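Local structure of hyaluronidase (Thermobaculum terrenum, 5DIY) at residues Ile82-Ser87 with Glu97-Lys102; Gln150-Thr155 with Pro159-Cys164; Glu410-Ala415 with Val453-Gln458. The protein probably hydrolyses O-linked N-acetylglucosamine from glycosylated substrates, as a hexosaminidase of glycoside hydrolase family 84. All coordinates share one frame; numbering follows the deposited sequence.

Contact 1: Ile82-Ser87 with Glu97-Lys102; sequences ISPGLS and ETLIRK
Ile82 and Leu99 meet methyl to methyl: the short branch of Ile82, CG2, lies 3.9 Å from the end methyl CD1 of Leu99 as the side chains run past each other in opposite directions. Leu99 already points at the loop; with CG anti to the amide nitrogen (chi1 -170°), its CD1 methyl also comes to the ring of Pro84, 4.1 Å from Pro84 CG. One leucine methyl thus serves both partners. The second branch of Ile82 is used differently: CD1, carried outward on CG1, rests on Lys102, 4.0 Å from Lys102 CG, with Lys102 NZ also 4.0 Å from Ile82 CD1.

These residues pack the end of strand 77-82 and the loop after it on helix 93-108, a beta-alpha unit of the eight-stranded TIM barrel. A beta-branched isoleucine suits the strand end, since its two branches can cover different neighbours, and the rigid proline ring gives the chain a compact apolar surface just after it leaves the sheet.

Lysine is more unusual in a buried place. Its chain bends at chi2 (52°) and again at chi4, laying the CG methylene against Ile82 CD1 while the ammonium group is carried to the backbone oxygens of Tyr47, Trp52 and Glu54, with the ring of Tyr56 adding a cation-pi contact. Three carbonyl acceptors would compensate much of the cost of burying the charge, and they hold the lysine's end near Ile82. Leu99 reaches Phe144 of helix 137-153 as well, while Trp52 covers both Ile82 and Pro84.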
ATOM      1  N   ILE C  82      -2.546 -19.057  -9.393  1.00 27.25           N
ATOM      2  CA  ILE C  82      -1.424 -19.354 -10.277  1.00 27.76           C
ATOM      3  C   ILE C  82      -1.381 -18.245 -11.347  1.00 27.66           C
ATOM      4  O   ILE C  82      -2.423 -17.713 -11.733  1.00 26.67           O
ATOM      5  CB  ILE C  82      -1.571 -20.783 -10.886  1.00 28.47           C
ATOM      6  CG1 ILE C  82      -0.302 -21.227 -11.626  1.00 28.93           C
ATOM      7  CG2 ILE C  82      -2.798 -20.908 -11.785  1.00 28.71           C
ATOM      8  CD1 ILE C  82       0.798 -21.706 -10.701  1.00 30.45           C
ATOM      9  N   SER C  83      -0.175 -17.887 -11.788  1.00 27.69           N
ATOM     10  CA  SER C  83       0.041 -16.820 -12.761  1.00 27.83           C
ATOM     11  C   SER C  83       0.922 -17.346 -13.898  1.00 29.62           C
ATOM     12  O   SER C  83       2.150 -17.256 -13.819  1.00 30.69           O
ATOM     13  CB  SER C  83       0.692 -15.614 -12.086  1.00 27.32           C
ATOM     14  OG  SER C  83      -0.119 -15.141 -11.029  1.00 26.96           O
ATOM     15  N   PRO C  84       0.298 -17.922 -14.951  1.00 30.31           N
ATOM     16  CA  PRO C  84       1.024 -18.569 -16.043  1.00 30.76           C
ATOM     17  C   PRO C  84       1.300 -17.700 -17.277  1.00 32.29           C
ATOM     18  O   PRO C  84       1.940 -18.178 -18.221  1.00 31.65           O
ATOM     19  CB  PRO C  84       0.075 -19.705 -16.424  1.00 30.74           C
ATOM     20  CG  PRO C  84      -1.272 -19.091 -16.255  1.00 30.58           C
ATOM     21  CD  PRO C  84      -1.158 -18.144 -15.085  1.00 30.23           C
ATOM     22  N   GLY C  85       0.859 -16.442 -17.255  1.00 32.45           N
ATOM     23  CA  GLY C  85       0.790 -15.614 -18.455  1.00 32.67           C
ATOM     24  C   GLY C  85       2.092 -15.112 -19.059  1.00 32.76           C
ATOM     25  O   GLY C  85       2.070 -14.573 -20.166  1.00 32.79           O
ATOM     26  N   LEU C  86       3.214 -15.265 -18.357  1.00 32.63           N
ATOM     27  CA  LEU C  86       4.514 -14.870 -18.918  1.00 33.51           C
ATOM     28  C   LEU C  86       4.980 -15.830 -20.005  1.00 33.60           C
ATOM     29  O   LEU C  86       5.664 -15.409 -20.932  1.00 33.84           O
ATOM     30  CB  LEU C  86       5.597 -14.772 -17.833  1.00 33.17           C
ATOM     31  CG  LEU C  86       5.378 -13.771 -16.702  1.00 32.71           C
ATOM     32  CD1 LEU C  86       6.429 -13.970 -15.618  1.00 32.78           C
ATOM     33  CD2 LEU C  86       5.411 -12.347 -17.232  1.00 32.78           C
ATOM     34  N   SER C  87       4.626 -17.110 -19.879  1.00 35.41           N
ATOM     35  CA  SER C  87       5.063 -18.149 -20.832  1.00 35.15           C
ATOM     36  C   SER C  87       3.977 -19.126 -21.324  1.00 35.16           C
ATOM     37  O   SER C  87       4.292 -20.035 -22.086  1.00 37.68           O
ATOM     38  CB  SER C  87       6.216 -18.939 -20.209  1.00 35.21           C
ATOM     39  OG  SER C  87       5.806 -19.563 -19.004  1.00 35.99           O
ATOM     40  N   GLU C  97      -3.067 -29.340 -19.316  1.00 37.53           N
ATOM     41  CA  GLU C  97      -2.790 -30.520 -18.487  1.00 38.31           C
ATOM     42  C   GLU C  97      -1.759 -30.200 -17.401  1.00 36.55           C
ATOM     43  O   GLU C  97      -1.895 -30.651 -16.265  1.00 35.24           O
ATOM     44  CB  GLU C  97      -2.284 -31.704 -19.328  1.00 39.40           C
ATOM     45  CG  GLU C  97      -3.218 -32.212 -20.424  1.00 40.44           C
ATOM     46  CD  GLU C  97      -4.584 -32.639 -19.922  1.00 42.11           C
ATOM     47  OE1 GLU C  97      -4.684 -33.168 -18.788  1.00 43.92           O
ATOM     48  OE2 GLU C  97      -5.571 -32.445 -20.667  1.00 40.78           O
ATOM     49  N   THR C  98      -0.741 -29.420 -17.766  1.00 35.43           N
ATOM     50  CA  THR C  98       0.306 -29.002 -16.834  1.00 36.21           C
ATOM     51  C   THR C  98      -0.252 -28.122 -15.700  1.00 35.35           C
ATOM     52  O   THR C  98       0.094 -28.324 -14.535  1.00 34.33           O
ATOM     53  CB  THR C  98       1.452 -28.290 -17.588  1.00 36.90           C
ATOM     54  OG1 THR C  98       2.026 -29.201 -18.539  1.00 37.52           O
ATOM     55  CG2 THR C  98       2.544 -27.790 -16.630  1.00 36.54           C
ATOM     56  N   LEU C  99      -1.127 -27.174 -16.034  1.00 35.72           N
ATOM     57  CA  LEU C  99      -1.774 -26.335 -15.013  1.00 35.59           C
ATOM     58  C   LEU C  99      -2.656 -27.171 -14.083  1.00 36.03           C
ATOM     59  O   LEU C  99      -2.627 -26.986 -12.864  1.00 36.33           O
ATOM     60  CB  LEU C  99      -2.592 -25.209 -15.651  1.00 36.48           C
ATOM     61  CG  LEU C  99      -3.120 -24.133 -14.678  1.00 36.77           C
ATOM     62  CD1 LEU C  99      -2.933 -22.734 -15.242  1.00 37.65           C
ATOM     63  CD2 LEU C  99      -4.579 -24.355 -14.306  1.00 37.51           C
ATOM     64  N   ILE C 100      -3.416 -28.104 -14.661  1.00 35.12           N
ATOM     65  CA  ILE C 100      -4.284 -29.002 -13.881  1.00 34.94           C
ATOM     66  C   ILE C 100      -3.466 -29.909 -12.955  1.00 35.37           C
ATOM     67  O   ILE C 100      -3.889 -30.194 -11.831  1.00 36.71           O
ATOM     68  CB  ILE C 100      -5.224 -29.835 -14.797  1.00 34.21           C
ATOM     69  CG1 ILE C 100      -6.230 -28.923 -15.526  1.00 33.70           C
ATOM     70  CG2 ILE C 100      -5.956 -30.929 -14.019  1.00 34.27           C
ATOM     71  CD1 ILE C 100      -7.320 -28.306 -14.668  1.00 33.37           C
ATOM     72  N   ARG C 101      -2.297 -30.340 -13.422  1.00 36.15           N
ATOM     73  CA  ARG C 101      -1.374 -31.132 -12.604  1.00 36.90           C
ATOM     74  C   ARG C 101      -0.853 -30.304 -11.421  1.00 36.62           C
ATOM     75  O   ARG C 101      -0.812 -30.786 -10.288  1.00 37.03           O
ATOM     76  CB  ARG C 101      -0.215 -31.633 -13.470  1.00 39.45           C
ATOM     77  CG  ARG C 101       0.514 -32.863 -12.946  1.00 41.20           C
ATOM     78  CD  ARG C 101       1.622 -33.325 -13.898  1.00 41.37           C
ATOM     79  NE  ARG C 101       1.182 -33.324 -15.299  1.00 41.05           N
ATOM     80  CZ  ARG C 101       1.658 -32.556 -16.286  1.00 41.29           C
ATOM     81  NH1 ARG C 101       2.663 -31.690 -16.104  1.00 42.44           N
ATOM     82  NH2 ARG C 101       1.121 -32.665 -17.499  1.00 41.06           N
ATOM     83  N   LYS C 102      -0.479 -29.053 -11.692  1.00 37.00           N
ATOM     84  CA  LYS C 102       0.003 -28.123 -10.658  1.00 36.82           C
ATOM     85  C   LYS C 102      -1.012 -27.902  -9.527  1.00 35.94           C
ATOM     86  O   LYS C 102      -0.637 -27.900  -8.350  1.00 35.24           O
ATOM     87  CB  LYS C 102       0.385 -26.776 -11.300  1.00 36.83           C
ATOM     88  CG  LYS C 102       0.880 -25.693 -10.351  1.00 37.65           C
ATOM     89  CD  LYS C 102       2.010 -26.176  -9.456  1.00 37.72           C
ATOM     90  CE  LYS C 102       2.777 -25.013  -8.842  1.00 38.37           C
ATOM     91  NZ  LYS C 102       3.638 -24.314  -9.841  1.00 38.44           N
TER

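Contact 2: Gln150-Thr155 with Pro159-Cys164; sequences QRLEST and PQIIMC
Leu152, in the last turn of helix 137-153, and Pro159, just ahead of strand 160-164, bring their CA atoms to 6.2 Å as the chain turns back from helix to strand. Their side chains meet at the base, Leu152 CB standing 3.7 Å from Pro159 CB. The proline ring lies close enough to the helix to touch its backbone as well: Pro159 CG is 3.7 Å from Glu153 N. CG of Glu153 meets the same ring carbon, 3.8 Å from Pro159 CG, the glutamate chain crossing the ring at about a right angle. The side chain of Glu153 contributes its CG methylene here; its extended chain carries the carboxylate onward, fitting for a solvent-exposed residue.

Further out, Leu152 extends along the strand. With CG anti to the carbonyl carbon (chi1 -69°), the leucine sends CD1 toward Ile161 CD1, at a looser 4.3 Å, and its flank is shared with Ile100, Ile103 and Leu107 of helix 93-108. Ile161 is the first strand residue to face the helix, and it also packs on Val148 and Leu149 of the same helix 137-153. This is an alpha-beta connection of the TIM barrel, in which the outer helix ends and the chain enters the next parallel strand.

Thr155 secures the helix end from within: its OG1 bonds to Arg151 O at 2.7 Å, approaching from above the carbonyl plane. The contact itself is wholly apolar in its side chains, which implies that its cohesion comes from excluded water and shape, with a proline whose closed ring limits the freedom of the turn.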
ATOM      1  N   GLN C 150     -14.331 -26.083 -17.528  1.00 35.05           N
ATOM      2  CA  GLN C 150     -14.985 -27.299 -18.019  1.00 36.03           C
ATOM      3  C   GLN C 150     -14.290 -28.572 -17.514  1.00 36.14           C
ATOM      4  O   GLN C 150     -14.968 -29.522 -17.120  1.00 38.99           O
ATOM      5  CB  GLN C 150     -15.099 -27.276 -19.551  1.00 35.61           C
ATOM      6  CG  GLN C 150     -16.155 -26.291 -20.034  1.00 35.40           C
ATOM      7  CD  GLN C 150     -16.169 -26.061 -21.537  1.00 36.92           C
ATOM      8  OE1 GLN C 150     -15.249 -26.458 -22.262  1.00 37.87           O
ATOM      9  NE2 GLN C 150     -17.217 -25.394 -22.014  1.00 36.39           N
ATOM     10  N   ARG C 151     -12.957 -28.570 -17.481  1.00 36.79           N
ATOM     11  CA  ARG C 151     -12.195 -29.676 -16.883  1.00 37.36           C
ATOM     12  C   ARG C 151     -12.493 -29.842 -15.387  1.00 39.63           C
ATOM     13  O   ARG C 151     -12.740 -30.956 -14.926  1.00 39.69           O
ATOM     14  CB  ARG C 151     -10.686 -29.492 -17.103  1.00 37.59           C
ATOM     15  CG  ARG C 151      -9.790 -30.519 -16.409  1.00 37.85           C
ATOM     16  CD  ARG C 151     -10.048 -31.947 -16.888  1.00 39.01           C
ATOM     17  NE  ARG C 151      -9.655 -32.097 -18.287  1.00 39.05           N
ATOM     18  CZ  ARG C 151      -8.402 -32.226 -18.721  1.00 39.92           C
ATOM     19  NH1 ARG C 151      -7.374 -32.251 -17.870  1.00 41.17           N
ATOM     20  NH2 ARG C 151      -8.172 -32.332 -20.025  1.00 40.48           N
ATOM     21  N   LEU C 152     -12.462 -28.740 -14.637  1.00 41.81           N
ATOM     22  CA  LEU C 152     -12.705 -28.787 -13.188  1.00 42.30           C
ATOM     23  C   LEU C 152     -14.127 -29.228 -12.822  1.00 44.21           C
ATOM     24  O   LEU C 152     -14.316 -29.888 -11.797  1.00 42.76           O
ATOM     25  CB  LEU C 152     -12.391 -27.435 -12.529  1.00 41.51           C
ATOM     26  CG  LEU C 152     -10.917 -27.020 -12.473  1.00 41.04           C
ATOM     27  CD1 LEU C 152     -10.809 -25.604 -11.921  1.00 41.58           C
ATOM     28  CD2 LEU C 152     -10.088 -27.994 -11.646  1.00 40.95           C
ATOM     29  N   GLU C 153     -15.116 -28.872 -13.645  1.00 46.93           N
ATOM     30  CA  GLU C 153     -16.500 -29.339 -13.432  1.00 50.80           C
ATOM     31  C   GLU C 153     -16.640 -30.862 -13.571  1.00 51.97           C
ATOM     32  O   GLU C 153     -17.508 -31.459 -12.936  1.00 51.70           O
ATOM     33  CB  GLU C 153     -17.481 -28.622 -14.369  1.00 52.75           C
ATOM     34  CG  GLU C 153     -17.744 -27.174 -13.970  1.00 53.98           C
ATOM     35  CD  GLU C 153     -18.496 -26.369 -15.019  1.00 57.11           C
ATOM     36  OE1 GLU C 153     -18.539 -26.773 -16.205  1.00 59.70           O
ATOM     37  OE2 GLU C 153     -19.045 -25.308 -14.656  1.00 60.45           O
ATOM     38  N   SER C 154     -15.773 -31.469 -14.388  1.00 53.56           N
ATOM     39  CA  SER C 154     -15.664 -32.928 -14.518  1.00 54.53           C
ATOM     40  C   SER C 154     -14.673 -33.585 -13.530  1.00 54.18           C
ATOM     41  O   SER C 154     -14.406 -34.782 -13.641  1.00 55.02           O
ATOM     42  CB  SER C 154     -15.248 -33.282 -15.955  1.00 55.61           C
ATOM     43  OG  SER C 154     -16.085 -32.641 -16.909  1.00 56.20           O
ATOM     44  N   THR C 155     -14.134 -32.815 -12.581  1.00 53.14           N
ATOM     45  CA  THR C 155     -13.160 -33.308 -11.592  1.00 52.03           C
ATOM     46  C   THR C 155     -13.697 -33.217 -10.159  1.00 52.22           C
ATOM     47  O   THR C 155     -13.611 -34.189  -9.400  1.00 53.90           O
ATOM     48  CB  THR C 155     -11.836 -32.508 -11.662  1.00 51.43           C
ATOM     49  OG1 THR C 155     -11.431 -32.351 -13.026  1.00 50.88           O
ATOM     50  CG2 THR C 155     -10.716 -33.209 -10.887  1.00 51.31           C
ATOM     51  N   PRO C 159     -16.605 -26.139  -8.680  1.00 43.58           N
ATOM     52  CA  PRO C 159     -15.361 -25.388  -8.788  1.00 42.84           C
ATOM     53  C   PRO C 159     -15.658 -23.921  -9.060  1.00 41.08           C
ATOM     54  O   PRO C 159     -16.725 -23.589  -9.592  1.00 40.48           O
ATOM     55  CB  PRO C 159     -14.665 -26.036  -9.984  1.00 42.66           C
ATOM     56  CG  PRO C 159     -15.786 -26.520 -10.833  1.00 42.79           C
ATOM     57  CD  PRO C 159     -16.849 -26.968  -9.875  1.00 42.62           C
ATOM     58  N   GLN C 160     -14.729 -23.060  -8.664  1.00 39.31           N
ATOM     59  CA  GLN C 160     -14.847 -21.623  -8.878  1.00 38.98           C
ATOM     60  C   GLN C 160     -13.511 -21.092  -9.329  1.00 36.02           C
ATOM     61  O   GLN C 160     -12.482 -21.405  -8.725  1.00 36.73           O
ATOM     62  CB  GLN C 160     -15.265 -20.919  -7.590  1.00 41.73           C
ATOM     63  CG  GLN C 160     -16.737 -21.082  -7.269  1.00 44.52           C
ATOM     64  CD  GLN C 160     -17.110 -20.522  -5.915  1.00 48.26           C
ATOM     65  OE1 GLN C 160     -16.295 -20.496  -4.993  1.00 51.36           O
ATOM     66  NE2 GLN C 160     -18.358 -20.081  -5.784  1.00 50.03           N
ATOM     67  N   ILE C 161     -13.535 -20.299 -10.392  1.00 32.02           N
ATOM     68  CA  ILE C 161     -12.353 -19.626 -10.879  1.00 31.01           C
ATOM     69  C   ILE C 161     -12.549 -18.124 -10.704  1.00 29.11           C
ATOM     70  O   ILE C 161     -13.601 -17.573 -11.033  1.00 28.87           O
ATOM     71  CB  ILE C 161     -12.044 -19.963 -12.357  1.00 31.46           C
ATOM     72  CG1 ILE C 161     -11.702 -21.451 -12.501  1.00 31.89           C
ATOM     73  CG2 ILE C 161     -10.875 -19.109 -12.878  1.00 31.57           C
ATOM     74  CD1 ILE C 161     -11.687 -21.949 -13.934  1.00 32.26           C
ATOM     75  N   ILE C 162     -11.518 -17.480 -10.173  1.00 27.60           N
ATOM     76  CA  ILE C 162     -11.408 -16.028 -10.193  1.00 26.98           C
ATOM     77  C   ILE C 162     -10.189 -15.718 -11.064  1.00 26.18           C
ATOM     78  O   ILE C 162      -9.134 -16.330 -10.912  1.00 25.57           O
ATOM     79  CB  ILE C 162     -11.338 -15.400  -8.772  1.00 26.76           C
ATOM     80  CG1 ILE C 162     -11.307 -13.868  -8.865  1.00 26.75           C
ATOM     81  CG2 ILE C 162     -10.148 -15.908  -7.964  1.00 26.41           C
ATOM     82  CD1 ILE C 162     -11.711 -13.171  -7.585  1.00 27.20           C
ATOM     83  N   MET C 163     -10.359 -14.816 -12.021  1.00 25.89           N
ATOM     84  CA  MET C 163      -9.273 -14.462 -12.920  1.00 26.73           C
ATOM     85  C   MET C 163      -8.935 -12.993 -12.754  1.00 26.38           C
ATOM     86  O   MET C 163      -9.798 -12.189 -12.398  1.00 27.35           O
ATOM     87  CB  MET C 163      -9.618 -14.810 -14.381  1.00 26.91           C
ATOM     88  CG  MET C 163     -10.625 -13.900 -15.086  1.00 27.60           C
ATOM     89  SD  MET C 163      -9.929 -12.409 -15.848  1.00 28.42           S
ATOM     90  CE  MET C 163      -8.974 -13.108 -17.196  1.00 27.74           C
ATOM     91  N   CYS C 164      -7.670 -12.656 -13.000  1.00 26.17           N
ATOM     92  CA  CYS C 164      -7.233 -11.267 -13.069  1.00 25.50           C
ATOM     93  C   CYS C 164      -6.925 -10.958 -14.526  1.00 25.28           C
ATOM     94  O   CYS C 164      -6.089 -11.629 -15.131  1.00 25.24           O
ATOM     95  CB  CYS C 164      -6.003 -10.999 -12.201  1.00 25.77           C
ATOM     96  SG  CYS C 164      -5.604  -9.228 -12.089  1.00 25.07           S
TER

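Contact 3: Glu410-Ala415 with Val453-Gln458; sequences ESLQKA and VSIELQ
Two helices of the long helical region that follows the barrel meet here, the first turn of helix 412-428 against the short helix 453-459 near the end of the chain. The CA atoms of Leu412 and Ile455 are 7.4 Å apart, and their side chains pass alongside each other in opposite senses. Leu412 CD1 sits 3.7 Å from Ile455 CB and 4.0 Å from Ile455 CG2, so the leucine methyl lies against the branch point of the isoleucine. With CG anti to the amide nitrogen (chi1 -161°), CD1 is brought against Ile455; a flexible, wholly apolar leucine suits a face shared by two helices.

Ile455 sends its longer arm in another direction. CG1 occupies the position between the backbone nitrogen and the carbonyl carbon (chi1 63°), an uncommon choice for isoleucine in a helix, and this takes CD1 to Ala415, one turn further along the first helix. There Ile455 CD1 stands 3.4 Å from Ala415 CB, a tight distance that may partly be model error; alanine, with a single methyl, suits so close an approach. Leu396 of helix 373-398 and Arg419 also pack on Ile455.

Gln458, at the exposed margin, crosses the leucine with an extended chain, its OE1 3.9 Å from Leu412 CD1. At the beginning of the first helix, the amide of Leu412 makes a long, bent bond to Glu410 OE1 (3.2 Å, N-H...O angle 138°), from above the carboxylate plane. The negative carboxylate would probably interact favourably with the helix dipole. Within the contact the cohesion is apolar, while a salt bridge from Glu456 to Arg419 adds a charged tie between the same two helices.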
ATOM      1  N   GLU C 410      27.657  37.284  22.166  1.00 68.80           N
ATOM      2  CA  GLU C 410      26.855  37.433  20.954  1.00 66.63           C
ATOM      3  C   GLU C 410      26.431  36.052  20.445  1.00 65.43           C
ATOM      4  O   GLU C 410      27.226  35.107  20.471  1.00 65.21           O
ATOM      5  CB  GLU C 410      27.652  38.184  19.872  1.00 65.98           C
ATOM      6  CG  GLU C 410      26.951  39.399  19.277  1.00 66.20           C
ATOM      7  CD  GLU C 410      25.539  39.110  18.802  1.00 67.41           C
ATOM      8  OE1 GLU C 410      25.371  38.274  17.884  1.00 67.17           O
ATOM      9  OE2 GLU C 410      24.596  39.716  19.358  1.00 66.54           O
ATOM     10  N   SER C 411      25.185  35.953  19.972  1.00 61.86           N
ATOM     11  CA  SER C 411      24.578  34.686  19.539  1.00 58.21           C
ATOM     12  C   SER C 411      24.697  34.371  18.032  1.00 58.09           C
ATOM     13  O   SER C 411      24.086  33.407  17.541  1.00 51.61           O
ATOM     14  CB  SER C 411      23.103  34.682  19.944  1.00 57.25           C
ATOM     15  OG  SER C 411      22.400  35.765  19.364  1.00 53.79           O
ATOM     16  N   LEU C 412      25.484  35.167  17.306  1.00 58.50           N
ATOM     17  CA  LEU C 412      25.805  34.884  15.903  1.00 58.82           C
ATOM     18  C   LEU C 412      26.515  33.534  15.759  1.00 56.89           C
ATOM     19  O   LEU C 412      26.302  32.824  14.775  1.00 56.05           O
ATOM     20  CB  LEU C 412      26.679  35.997  15.304  1.00 60.28           C
ATOM     21  CG  LEU C 412      26.713  36.089  13.774  1.00 61.94           C
ATOM     22  CD1 LEU C 412      25.367  36.552  13.226  1.00 63.05           C
ATOM     23  CD2 LEU C 412      27.829  37.016  13.311  1.00 62.74           C
ATOM     24  N   GLN C 413      27.343  33.196  16.749  1.00 55.99           N
ATOM     25  CA  GLN C 413      28.055  31.909  16.802  1.00 56.56           C
ATOM     26  C   GLN C 413      27.090  30.713  16.828  1.00 51.95           C
ATOM     27  O   GLN C 413      27.268  29.752  16.077  1.00 50.06           O
ATOM     28  CB  GLN C 413      28.982  31.858  18.028  1.00 60.36           C
ATOM     29  CG  GLN C 413      30.110  30.838  17.934  1.00 64.69           C
ATOM     30  CD  GLN C 413      30.992  30.828  19.177  1.00 67.93           C
ATOM     31  OE1 GLN C 413      30.580  30.340  20.232  1.00 72.41           O
ATOM     32  NE2 GLN C 413      32.208  31.363  19.062  1.00 68.22           N
ATOM     33  N   LYS C 414      26.071  30.786  17.684  1.00 46.88           N
ATOM     34  CA  LYS C 414      25.053  29.731  17.773  1.00 44.88           C
ATOM     35  C   LYS C 414      24.231  29.611  16.479  1.00 39.85           C
ATOM     36  O   LYS C 414      23.861  28.507  16.093  1.00 38.27           O
ATOM     37  CB  LYS C 414      24.125  29.960  18.976  1.00 46.54           C
ATOM     38  CG  LYS C 414      24.825  29.827  20.323  1.00 49.31           C
ATOM     39  CD  LYS C 414      24.008  30.410  21.468  1.00 50.85           C
ATOM     40  CE  LYS C 414      23.010  29.409  22.031  1.00 52.00           C
ATOM     41  NZ  LYS C 414      22.191  30.013  23.122  1.00 52.71           N
ATOM     42  N   ALA C 415      23.961  30.739  15.820  1.00 37.29           N
ATOM     43  CA  ALA C 415      23.247  30.751  14.537  1.00 36.74           C
ATOM     44  C   ALA C 415      24.083  30.127  13.411  1.00 36.29           C
ATOM     45  O   ALA C 415      23.623  29.197  12.742  1.00 35.97           O
ATOM     46  CB  ALA C 415      22.832  32.167  14.169  1.00 36.01           C
ATOM     47  N   VAL C 453      21.237  33.137   5.113  1.00 35.99           N
ATOM     48  CA  VAL C 453      22.397  33.488   4.285  1.00 37.21           C
ATOM     49  C   VAL C 453      23.081  34.799   4.709  1.00 38.32           C
ATOM     50  O   VAL C 453      24.313  34.887   4.694  1.00 37.39           O
ATOM     51  CB  VAL C 453      22.045  33.536   2.769  1.00 37.64           C
ATOM     52  CG1 VAL C 453      20.977  34.586   2.451  1.00 37.94           C
ATOM     53  CG2 VAL C 453      23.296  33.778   1.922  1.00 38.16           C
ATOM     54  N   SER C 454      22.294  35.802   5.100  1.00 39.16           N
ATOM     55  CA  SER C 454      22.844  37.140   5.355  1.00 40.91           C
ATOM     56  C   SER C 454      23.649  37.270   6.660  1.00 40.64           C
ATOM     57  O   SER C 454      24.390  38.245   6.811  1.00 40.08           O
ATOM     58  CB  SER C 454      21.748  38.217   5.271  1.00 41.12           C
ATOM     59  OG  SER C 454      20.882  38.172   6.385  1.00 42.50           O
ATOM     60  N   ILE C 455      23.515  36.317   7.588  1.00 40.74           N
ATOM     61  CA  ILE C 455      24.374  36.304   8.783  1.00 43.98           C
ATOM     62  C   ILE C 455      25.804  35.828   8.480  1.00 45.87           C
ATOM     63  O   ILE C 455      26.742  36.241   9.163  1.00 45.37           O
ATOM     64  CB  ILE C 455      23.774  35.532   9.992  1.00 44.27           C
ATOM     65  CG1 ILE C 455      23.563  34.045   9.702  1.00 44.69           C
ATOM     66  CG2 ILE C 455      22.465  36.178  10.438  1.00 44.29           C
ATOM     67  CD1 ILE C 455      23.383  33.211  10.952  1.00 44.34           C
ATOM     68  N   GLU C 456      25.973  34.975   7.466  1.00 47.82           N
ATOM     69  CA  GLU C 456      27.313  34.643   6.961  1.00 48.72           C
ATOM     70  C   GLU C 456      27.976  35.854   6.321  1.00 46.31           C
ATOM     71  O   GLU C 456      29.146  36.131   6.584  1.00 45.62           O
ATOM     72  CB  GLU C 456      27.273  33.490   5.956  1.00 52.92           C
ATOM     73  CG  GLU C 456      27.098  32.124   6.596  1.00 56.54           C
ATOM     74  CD  GLU C 456      27.878  31.042   5.873  1.00 60.27           C
ATOM     75  OE1 GLU C 456      27.679  30.886   4.648  1.00 63.10           O
ATOM     76  OE2 GLU C 456      28.688  30.351   6.528  1.00 61.81           O
ATOM     77  N   LEU C 457      27.224  36.571   5.485  1.00 44.49           N
ATOM     78  CA  LEU C 457      27.685  37.841   4.913  1.00 43.38           C
ATOM     79  C   LEU C 457      28.039  38.859   6.007  1.00 44.07           C
ATOM     80  O   LEU C 457      29.052  39.565   5.912  1.00 42.72           O
ATOM     81  CB  LEU C 457      26.617  38.447   3.995  1.00 42.71           C
ATOM     82  CG  LEU C 457      26.191  37.684   2.740  1.00 42.76           C
ATOM     83  CD1 LEU C 457      25.152  38.507   2.000  1.00 43.05           C
ATOM     84  CD2 LEU C 457      27.367  37.377   1.826  1.00 42.31           C
ATOM     85  N   GLN C 458      27.185  38.932   7.029  1.00 44.36           N
ATOM     86  CA  GLN C 458      27.395  39.816   8.183  1.00 45.40           C
ATOM     87  C   GLN C 458      28.642  39.418   8.970  1.00 45.42           C
ATOM     88  O   GLN C 458      29.386  40.285   9.427  1.00 44.75           O
ATOM     89  CB  GLN C 458      26.174  39.783   9.109  1.00 45.84           C
ATOM     90  CG  GLN C 458      26.175  40.828  10.218  1.00 46.64           C
ATOM     91  CD  GLN C 458      24.971  40.712  11.138  1.00 46.85           C
ATOM     92  OE1 GLN C 458      24.298  39.679  11.181  1.00 48.63           O
ATOM     93  NE2 GLN C 458      24.693  41.777  11.881  1.00 46.94           N
TER

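Contacts 1 and 2 are neighbours in the barrel, their centres about 13 Å apart, and helix 93-108 packs directly on helix 137-153 between them. Glu97 OE2 forms a 2.7 Å salt bridge with Arg151 NH2, and Ile100 CD1 packs on Arg151 CG at 3.7 Å. Contact 1 is near the sugar site: the side chain of Pro84 is about 8 Å from that of Asp119, which binds N-acetylglucosamine, and about 12 Å from the bound sugar. The packing of contact 2 lies away from the site, although its strand runs on to Cys164, which touches the sugar. Contact 3 lies in the distant helical region, its centre about 69 Å and 75 Å from those of contacts 1 and 2.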